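Local coordinates for protein ferredoxin--NADP reductase, apicoplast (Plasmodium falciparum, PDB 3JQQ) that transfers electrons between ferredoxin and NADP(H) through a bound FAD in the apicoplast, and may serve the last step of isoprenoid precursor synthesis, at residues Tyr36-Glu50 / Ile105-Ile118. The protein carries 1 engineered substitution. Sequence-based numbering, arbitrary orientation.
Sequences YHLEINHNGLFKYLE and ISSSNNMENLSVAI. With FAD (flavin-adenine dinucleotide), chain I.
Tyr36 and Ile118 open an antiparallel pairing of strands 35-41 and 114-123; the segment axes come within 4.7 Å, with N-to-C directions 158° apart. Tyr36 N gives a hydrogen bond to Ile118 O, and Ile118 N returns one to Tyr36 O. Ile40 and Leu114 pair the same way. Their side chains run alongside each other, Leu114 CD1 against Ile40 CB. CD2 of Leu114 reaches on to Phe46 CD2 (3.9 Å) and His42 CD2 (3.6 Å). On the face of His37 and Glu39, the extended Glu39 accepts from Asn113 ND2 on the anti side of its OE2 (2.8 Å), the two flat groups turned well out of each other's plane.

Beyond the strands, Ile105 CD1 sits over one face of the Tyr48 ring, a CH-pi contact 3.9 Å from the centroid. Tyr48 OH accepts from Ser107 OG (3.1 Å), which in turn accepts from Ser115 N, and shares a water with His42 NE2. Glu50 OE2 takes a nearly straight bond from Asn109 N (2.7 Å, 173°).

Ala117 O accepts from flavin N3, so strand 114-123 forms part of the FAD pocket in the antiparallel barrel. Strand 16-25 flanks 35-41, strand 150-157 meets Ile40, Phe46 and Tyr48, and helix 183-192 touches Glu50 and Ser108.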
loop_
_atom_site.group_PDB
_atom_site.type_symbol
_atom_site.label_atom_id
_atom_site.label_comp_id
_atom_site.label_asym_id
_atom_site.label_seq_id
_atom_site.Cartn_x
_atom_site.Cartn_y
_atom_site.Cartn_z
ATOM N N TYR B 36 -11.627 4.519 -11.963
ATOM C CA TYR B 36 -12.725 4.171 -12.847
ATOM C C TYR B 36 -13.760 3.298 -12.154
ATOM O O TYR B 36 -13.426 2.329 -11.469
ATOM C CB TYR B 36 -12.200 3.506 -14.130
ATOM C CG TYR B 36 -11.445 4.471 -15.014
ATOM C CD1 TYR B 36 -10.057 4.535 -14.985
ATOM C CD2 TYR B 36 -12.122 5.349 -15.853
ATOM C CE1 TYR B 36 -9.363 5.435 -15.781
ATOM C CE2 TYR B 36 -11.438 6.252 -16.653
ATOM C CZ TYR B 36 -10.058 6.290 -16.608
ATOM O OH TYR B 36 -9.369 7.181 -17.397
ATOM N N HIS B 37 -15.020 3.681 -12.317
ATOM C CA HIS B 37 -16.152 2.887 -11.870
ATOM C C HIS B 37 -16.567 1.975 -13.016
ATOM O O HIS B 37 -16.935 2.451 -14.090
ATOM C CB HIS B 37 -17.305 3.814 -11.480
ATOM C CG HIS B 37 -18.636 3.135 -11.381
ATOM N ND1 HIS B 37 -19.045 2.462 -10.250
ATOM C CD2 HIS B 37 -19.663 3.051 -12.260
ATOM C CE1 HIS B 37 -20.263 1.985 -10.439
ATOM N NE2 HIS B 37 -20.661 2.328 -11.651
ATOM N N LEU B 38 -16.485 0.666 -12.798
ATOM C CA LEU B 38 -16.855 -0.298 -13.828
ATOM C C LEU B 38 -18.229 -0.891 -13.551
ATOM O O LEU B 38 -18.466 -1.432 -12.474
ATOM C CB LEU B 38 -15.829 -1.436 -13.904
ATOM C CG LEU B 38 -14.364 -1.126 -14.223
ATOM C CD1 LEU B 38 -13.533 -2.399 -14.197
ATOM C CD2 LEU B 38 -14.238 -0.436 -15.576
ATOM N N GLU B 39 -19.136 -0.791 -14.517
ATOM C CA GLU B 39 -20.370 -1.558 -14.447
ATOM C C GLU B 39 -20.147 -2.865 -15.196
ATOM O O GLU B 39 -19.720 -2.863 -16.352
ATOM C CB GLU B 39 -21.568 -0.784 -15.016
ATOM C CG GLU B 39 -22.914 -1.326 -14.525
ATOM C CD GLU B 39 -24.110 -0.513 -14.994
ATOM O OE1 GLU B 39 -23.981 0.722 -15.145
ATOM O OE2 GLU B 39 -25.187 -1.115 -15.201
ATOM N N ILE B 40 -20.416 -3.981 -14.526
ATOM C CA ILE B 40 -20.099 -5.297 -15.070
ATOM C C ILE B 40 -21.314 -6.220 -15.132
ATOM O O ILE B 40 -21.994 -6.440 -14.132
ATOM C CB ILE B 40 -18.976 -5.972 -14.267
ATOM C CG1 ILE B 40 -17.657 -5.215 -14.457
ATOM C CG2 ILE B 40 -18.823 -7.431 -14.688
ATOM C CD1 ILE B 40 -16.506 -5.774 -13.656
ATOM N N ASN B 41 -21.582 -6.751 -16.329
ATOM C CA ASN B 41 -22.667 -7.706 -16.533
ATOM C C ASN B 41 -22.150 -9.129 -16.374
ATOM O O ASN B 41 -21.302 -9.587 -17.142
ATOM C CB ASN B 41 -23.306 -7.513 -17.911
ATOM C CG ASN B 41 -24.572 -8.340 -18.099
ATOM O OD1 ASN B 41 -24.587 -9.554 -17.876
ATOM N ND2 ASN B 41 -25.655 -7.687 -18.522
ATOM N N HIS B 42 -22.665 -9.815 -15.368
ATOM C CA HIS B 42 -22.219 -11.161 -15.045
ATOM C C HIS B 42 -23.370 -12.150 -15.264
ATOM O O HIS B 42 -23.282 -13.317 -14.876
ATOM C CB HIS B 42 -21.747 -11.207 -13.593
ATOM C CG HIS B 42 -22.769 -10.714 -12.615
ATOM N ND1 HIS B 42 -23.722 -11.545 -12.053
ATOM C CD2 HIS B 42 -23.003 -9.475 -12.105
ATOM C CE1 HIS B 42 -24.491 -10.838 -11.234
ATOM N NE2 HIS B 42 -24.080 -9.583 -11.251
ATOM N N ASN B 43 -24.442 -11.658 -15.886
ATOM C CA ASN B 43 -25.633 -12.456 -16.196
ATOM C C ASN B 43 -26.287 -13.115 -14.984
ATOM O O ASN B 43 -26.801 -14.232 -15.075
ATOM C CB ASN B 43 -25.337 -13.492 -17.285
ATOM C CG ASN B 43 -25.530 -12.939 -18.681
ATOM O OD1 ASN B 43 -26.038 -11.832 -18.854
ATOM N ND2 ASN B 43 -25.131 -13.708 -19.688
ATOM N N GLY B 44 -26.274 -12.405 -13.860
ATOM C CA GLY B 44 -26.839 -12.910 -12.614
ATOM C C GLY B 44 -26.057 -14.062 -12.009
ATOM O O GLY B 44 -26.414 -14.571 -10.948
ATOM N N LEU B 45 -24.980 -14.466 -12.681
ATOM C CA LEU B 45 -24.199 -15.641 -12.284
ATOM C C LEU B 45 -23.228 -15.428 -11.119
ATOM O O LEU B 45 -22.903 -16.376 -10.402
ATOM C CB LEU B 45 -23.432 -16.194 -13.486
ATOM C CG LEU B 45 -24.021 -17.392 -14.234
ATOM C CD1 LEU B 45 -25.546 -17.421 -14.157
ATOM C CD2 LEU B 45 -23.542 -17.389 -15.676
ATOM N N PHE B 46 -22.744 -14.203 -10.943
ATOM C CA PHE B 46 -21.810 -13.924 -9.855
ATOM C C PHE B 46 -22.568 -13.665 -8.557
ATOM O O PHE B 46 -23.366 -12.727 -8.458
ATOM C CB PHE B 46 -20.904 -12.739 -10.190
ATOM C CG PHE B 46 -19.666 -12.672 -9.347
ATOM C CD1 PHE B 46 -18.544 -13.410 -9.687
ATOM C CD2 PHE B 46 -19.625 -11.873 -8.209
ATOM C CE1 PHE B 46 -17.403 -13.357 -8.917
ATOM C CE2 PHE B 46 -18.482 -11.815 -7.431
ATOM C CZ PHE B 46 -17.370 -12.557 -7.785
ATOM N N LYS B 47 -22.316 -14.506 -7.560
ATOM C CA LYS B 47 -23.042 -14.428 -6.297
ATOM C C LYS B 47 -22.175 -13.813 -5.216
ATOM O O LYS B 47 -21.005 -14.182 -5.050
ATOM C CB LYS B 47 -23.499 -15.827 -5.872
ATOM C CG LYS B 47 -24.447 -16.495 -6.851
ATOM C CD LYS B 47 -25.865 -15.972 -6.689
ATOM C CE LYS B 47 -26.820 -16.669 -7.645
ATOM N NZ LYS B 47 -28.239 -16.321 -7.349
ATOM N N TYR B 48 -22.750 -12.872 -4.479
ATOM C CA TYR B 48 -22.017 -12.177 -3.445
ATOM C C TYR B 48 -22.979 -11.531 -2.469
ATOM O O TYR B 48 -24.149 -11.308 -2.782
ATOM C CB TYR B 48 -21.112 -11.099 -4.061
ATOM C CG TYR B 48 -21.872 -9.980 -4.744
ATOM C CD1 TYR B 48 -22.247 -10.081 -6.077
ATOM C CD2 TYR B 48 -22.213 -8.822 -4.055
ATOM C CE1 TYR B 48 -22.944 -9.064 -6.706
ATOM C CE2 TYR B 48 -22.907 -7.796 -4.679
ATOM C CZ TYR B 48 -23.272 -7.925 -6.004
ATOM O OH TYR B 48 -23.960 -6.910 -6.630
ATOM N N LEU B 49 -22.471 -11.240 -1.279
ATOM C CA LEU B 49 -23.184 -10.421 -0.323
ATOM C C LEU B 49 -22.526 -9.053 -0.308
ATOM O O LEU B 49 -21.339 -8.919 -0.635
ATOM C CB LEU B 49 -23.112 -11.034 1.074
ATOM C CG LEU B 49 -23.822 -12.370 1.302
ATOM C CD1 LEU B 49 -23.672 -12.802 2.748
ATOM C CD2 LEU B 49 -25.292 -12.267 0.923
ATOM N N GLU B 50 -23.290 -8.037 0.067
ATOM C CA GLU B 50 -22.724 -6.714 0.235
ATOM C C GLU B 50 -21.476 -6.803 1.117
ATOM O O GLU B 50 -21.485 -7.480 2.146
ATOM C CB GLU B 50 -23.758 -5.762 0.840
ATOM C CG GLU B 50 -24.891 -5.379 -0.113
ATOM C CD GLU B 50 -25.925 -6.485 -0.294
ATOM O OE1 GLU B 50 -25.980 -7.401 0.553
ATOM O OE2 GLU B 50 -26.684 -6.434 -1.287
ATOM N N ILE B 105 -16.787 -4.759 -4.192
ATOM C CA ILE B 105 -17.994 -4.565 -4.974
ATOM C C ILE B 105 -18.773 -3.404 -4.370
ATOM O O ILE B 105 -19.008 -3.373 -3.165
ATOM C CB ILE B 105 -18.856 -5.847 -4.979
ATOM C CG1 ILE B 105 -18.029 -7.039 -5.464
ATOM C CG2 ILE B 105 -20.090 -5.668 -5.849
ATOM C CD1 ILE B 105 -18.731 -8.385 -5.316
ATOM N N SER B 106 -19.156 -2.438 -5.200
ATOM C CA SER B 106 -19.832 -1.240 -4.706
ATOM C C SER B 106 -21.327 -1.206 -5.045
ATOM O O SER B 106 -21.987 -0.179 -4.874
ATOM C CB SER B 106 -19.137 0.022 -5.223
ATOM O OG SER B 106 -18.984 -0.020 -6.631
ATOM N N SER B 107 -21.852 -2.330 -5.521
ATOM C CA SER B 107 -23.278 -2.441 -5.828
ATOM C C SER B 107 -24.006 -3.301 -4.800
ATOM O O SER B 107 -23.378 -3.943 -3.959
ATOM C CB SER B 107 -23.479 -3.020 -7.231
ATOM O OG SER B 107 -22.679 -4.176 -7.426
ATOM N N SER B 108 -25.341 -3.315 -4.872
ATOM C CA SER B 108 -26.152 -4.171 -4.011
ATOM C C SER B 108 -26.573 -5.440 -4.758
ATOM O O SER B 108 -26.648 -5.443 -5.986
ATOM C CB SER B 108 -27.384 -3.414 -3.510
ATOM O OG SER B 108 -27.951 -4.064 -2.387
ATOM N N ASN B 109 -26.847 -6.508 -4.007
ATOM C CA ASN B 109 -27.212 -7.823 -4.561
ATOM C C ASN B 109 -28.343 -7.806 -5.579
ATOM O O ASN B 109 -28.354 -8.587 -6.532
ATOM C CB ASN B 109 -27.639 -8.767 -3.434
ATOM C CG ASN B 109 -26.479 -9.495 -2.810
ATOM O OD1 ASN B 109 -26.597 -10.664 -2.438
ATOM N ND2 ASN B 109 -25.346 -8.813 -2.683
ATOM N N ASN B 110 -29.315 -6.935 -5.336
ATOM C CA ASN B 110 -30.540 -6.882 -6.120
ATOM C C ASN B 110 -30.353 -6.245 -7.490
ATOM O O ASN B 110 -31.243 -6.309 -8.339
ATOM C CB ASN B 110 -31.604 -6.107 -5.348
ATOM C CG ASN B 110 -31.097 -4.767 -4.860
ATOM O OD1 ASN B 110 -30.318 -4.694 -3.908
ATOM N ND2 ASN B 110 -31.536 -3.695 -5.511
ATOM N N MET B 111 -29.200 -5.621 -7.701
ATOM C CA MET B 111 -28.926 -4.957 -8.966
ATOM C C MET B 111 -28.489 -5.972 -10.017
ATOM O O MET B 111 -27.769 -6.923 -9.714
ATOM C CB MET B 111 -27.880 -3.857 -8.772
ATOM C CG MET B 111 -28.350 -2.758 -7.821
ATOM S SD MET B 111 -27.082 -1.559 -7.365
ATOM C CE MET B 111 -28.042 -0.410 -6.377
ATOM N N GLU B 112 -28.938 -5.779 -11.245
ATOM C CA GLU B 112 -28.612 -6.703 -12.321
ATOM C C GLU B 112 -27.097 -6.806 -12.468
ATOM O O GLU B 112 -26.528 -7.888 -12.380
ATOM C CB GLU B 112 -29.265 -6.250 -13.632
ATOM C CG GLU B 112 -29.282 -7.307 -14.726
ATOM C CD GLU B 112 -30.275 -6.990 -15.833
ATOM O OE1 GLU B 112 -30.057 -7.445 -16.976
ATOM O OE2 GLU B 112 -31.274 -6.286 -15.561
ATOM N N ASN B 113 -26.454 -5.662 -12.680
ATOM C CA ASN B 113 -24.997 -5.590 -12.812
ATOM C C ASN B 113 -24.296 -5.312 -11.487
ATOM O O ASN B 113 -24.932 -4.872 -10.526
ATOM C CB ASN B 113 -24.615 -4.502 -13.818
ATOM C CG ASN B 113 -25.179 -4.764 -15.198
ATOM O OD1 ASN B 113 -25.086 -5.874 -15.720
ATOM N ND2 ASN B 113 -25.761 -3.736 -15.804
ATOM N N LEU B 114 -22.990 -5.568 -11.438
ATOM C CA LEU B 114 -22.196 -5.263 -10.246
ATOM C C LEU B 114 -21.228 -4.098 -10.481
ATOM O O LEU B 114 -20.842 -3.816 -11.616
ATOM C CB LEU B 114 -21.455 -6.508 -9.737
ATOM C CG LEU B 114 -20.320 -7.101 -10.580
ATOM C CD1 LEU B 114 -19.033 -6.312 -10.393
ATOM C CD2 LEU B 114 -20.103 -8.564 -10.223
ATOM N N SER B 115 -20.851 -3.426 -9.394
ATOM C CA SER B 115 -19.986 -2.249 -9.455
ATOM C C SER B 115 -18.621 -2.519 -8.838
ATOM O O SER B 115 -18.476 -3.374 -7.969
ATOM C CB SER B 115 -20.620 -1.071 -8.711
ATOM O OG SER B 115 -21.974 -0.893 -9.071
ATOM N N VAL B 116 -17.631 -1.756 -9.284
ATOM C CA VAL B 116 -16.283 -1.815 -8.752
ATOM C C VAL B 116 -15.599 -0.489 -9.064
ATOM O O VAL B 116 -15.799 0.074 -10.141
ATOM C CB VAL B 116 -15.488 -2.977 -9.380
ATOM C CG1 VAL B 116 -14.065 -2.543 -9.698
ATOM C CG2 VAL B 116 -15.507 -4.197 -8.460
ATOM N N ALA B 117 -14.823 0.025 -8.114
ATOM C CA ALA B 117 -14.074 1.261 -8.330
ATOM C C ALA B 117 -12.582 0.993 -8.219
ATOM O O ALA B 117 -12.094 0.552 -7.175
ATOM C CB ALA B 117 -14.503 2.329 -7.342
ATOM N N ILE B 118 -11.861 1.267 -9.300
ATOM C CA ILE B 118 -10.452 0.911 -9.392
ATOM C C ILE B 118 -9.565 2.129 -9.605
ATOM O O ILE B 118 -9.676 2.828 -10.611
ATOM C CB ILE B 118 -10.207 -0.098 -10.531
ATOM C CG1 ILE B 118 -11.020 -1.371 -10.295
ATOM C CG2 ILE B 118 -8.722 -0.425 -10.653
ATOM C CD1 ILE B 118 -10.840 -2.411 -11.367
HETATM P PA FAD I . 0.728 -3.892 -9.073
HETATM O O1A FAD I . 0.349 -5.153 -8.335
HETATM O O2A FAD I . 1.244 -4.211 -10.457
HETATM O O5B FAD I . 1.803 -3.045 -8.217
HETATM C C5B FAD I . 1.463 -2.522 -6.951
HETATM C C4B FAD I . 1.964 -1.087 -6.808
HETATM O O4B FAD I . 3.351 -1.009 -7.088
HETATM C C3B FAD I . 1.267 -0.158 -7.785
HETATM O O3B FAD I . 1.074 1.086 -7.154
HETATM C C2B FAD I . 2.265 0.001 -8.913
HETATM O O2B FAD I . 2.181 1.286 -9.486
HETATM C C1B FAD I . 3.606 -0.215 -8.234
HETATM N N9A FAD I . 4.571 -0.907 -9.108
HETATM C C8A FAD I . 4.390 -2.094 -9.769
HETATM N N7A FAD I . 5.525 -2.382 -10.451
HETATM C C5A FAD I . 6.424 -1.400 -10.229
HETATM C C6A FAD I . 7.725 -1.200 -10.678
HETATM N N6A FAD I . 8.268 -2.038 -11.558
HETATM N N1A FAD I . 8.412 -0.075 -10.273
HETATM C C2A FAD I . 7.809 0.837 -9.433
HETATM N N3A FAD I . 6.518 0.632 -8.996
HETATM C C4A FAD I . 5.837 -0.470 -9.387
HETATM N N1 FAD I . -8.058 -1.439 -5.154
HETATM C C2 FAD I . -8.948 -0.600 -5.787
HETATM O O2 FAD I . -8.529 0.197 -6.627
HETATM N N3 FAD I . -10.294 -0.656 -5.480
HETATM C C4 FAD I . -10.754 -1.549 -4.536
HETATM O O4 FAD I . -11.951 -1.595 -4.262
HETATM C C4X FAD I . -9.857 -2.394 -3.895
HETATM N N5 FAD I . -10.313 -3.289 -2.951
HETATM C C5X FAD I . -9.412 -4.122 -2.324
HETATM C C6 FAD I . -9.874 -5.024 -1.370
HETATM C C7 FAD I . -8.982 -5.871 -0.730
HETATM C C7M FAD I . -9.484 -6.845 0.299
HETATM C C8 FAD I . -7.625 -5.812 -1.049
HETATM C C8M FAD I . -6.638 -6.718 -0.365
HETATM C C9 FAD I . -7.167 -4.908 -2.000
HETATM C C9A FAD I . -8.054 -4.059 -2.642
HETATM N N10 FAD I . -7.589 -3.168 -3.596
HETATM C C10 FAD I . -8.502 -2.334 -4.211
HETATM C "C1'" FAD I . -6.155 -3.203 -4.089
HETATM C "C2'" FAD I . -6.035 -3.864 -5.469
HETATM O "O2'" FAD I . -6.335 -5.233 -5.349
HETATM C "C3'" FAD I . -4.650 -3.789 -6.131
HETATM O "O3'" FAD I . -3.629 -4.035 -5.189
HETATM C "C4'" FAD I . -4.379 -2.474 -6.860
HETATM O "O4'" FAD I . -5.274 -2.362 -7.943
HETATM C "C5'" FAD I . -2.957 -2.450 -7.411
HETATM O "O5'" FAD I . -2.839 -3.522 -8.317
HETATM P P FAD I . -1.966 -3.400 -9.665
HETATM O O1P FAD I . -1.832 -4.764 -10.300
HETATM O O2P FAD I . -2.566 -2.405 -10.633
HETATM O O3P FAD I . -0.530 -2.890 -9.150
HETATM O O HOH W 1 -25.311 -9.277 -14.400
HETATM O O HOH W 2 -24.717 -7.730 -9.402
#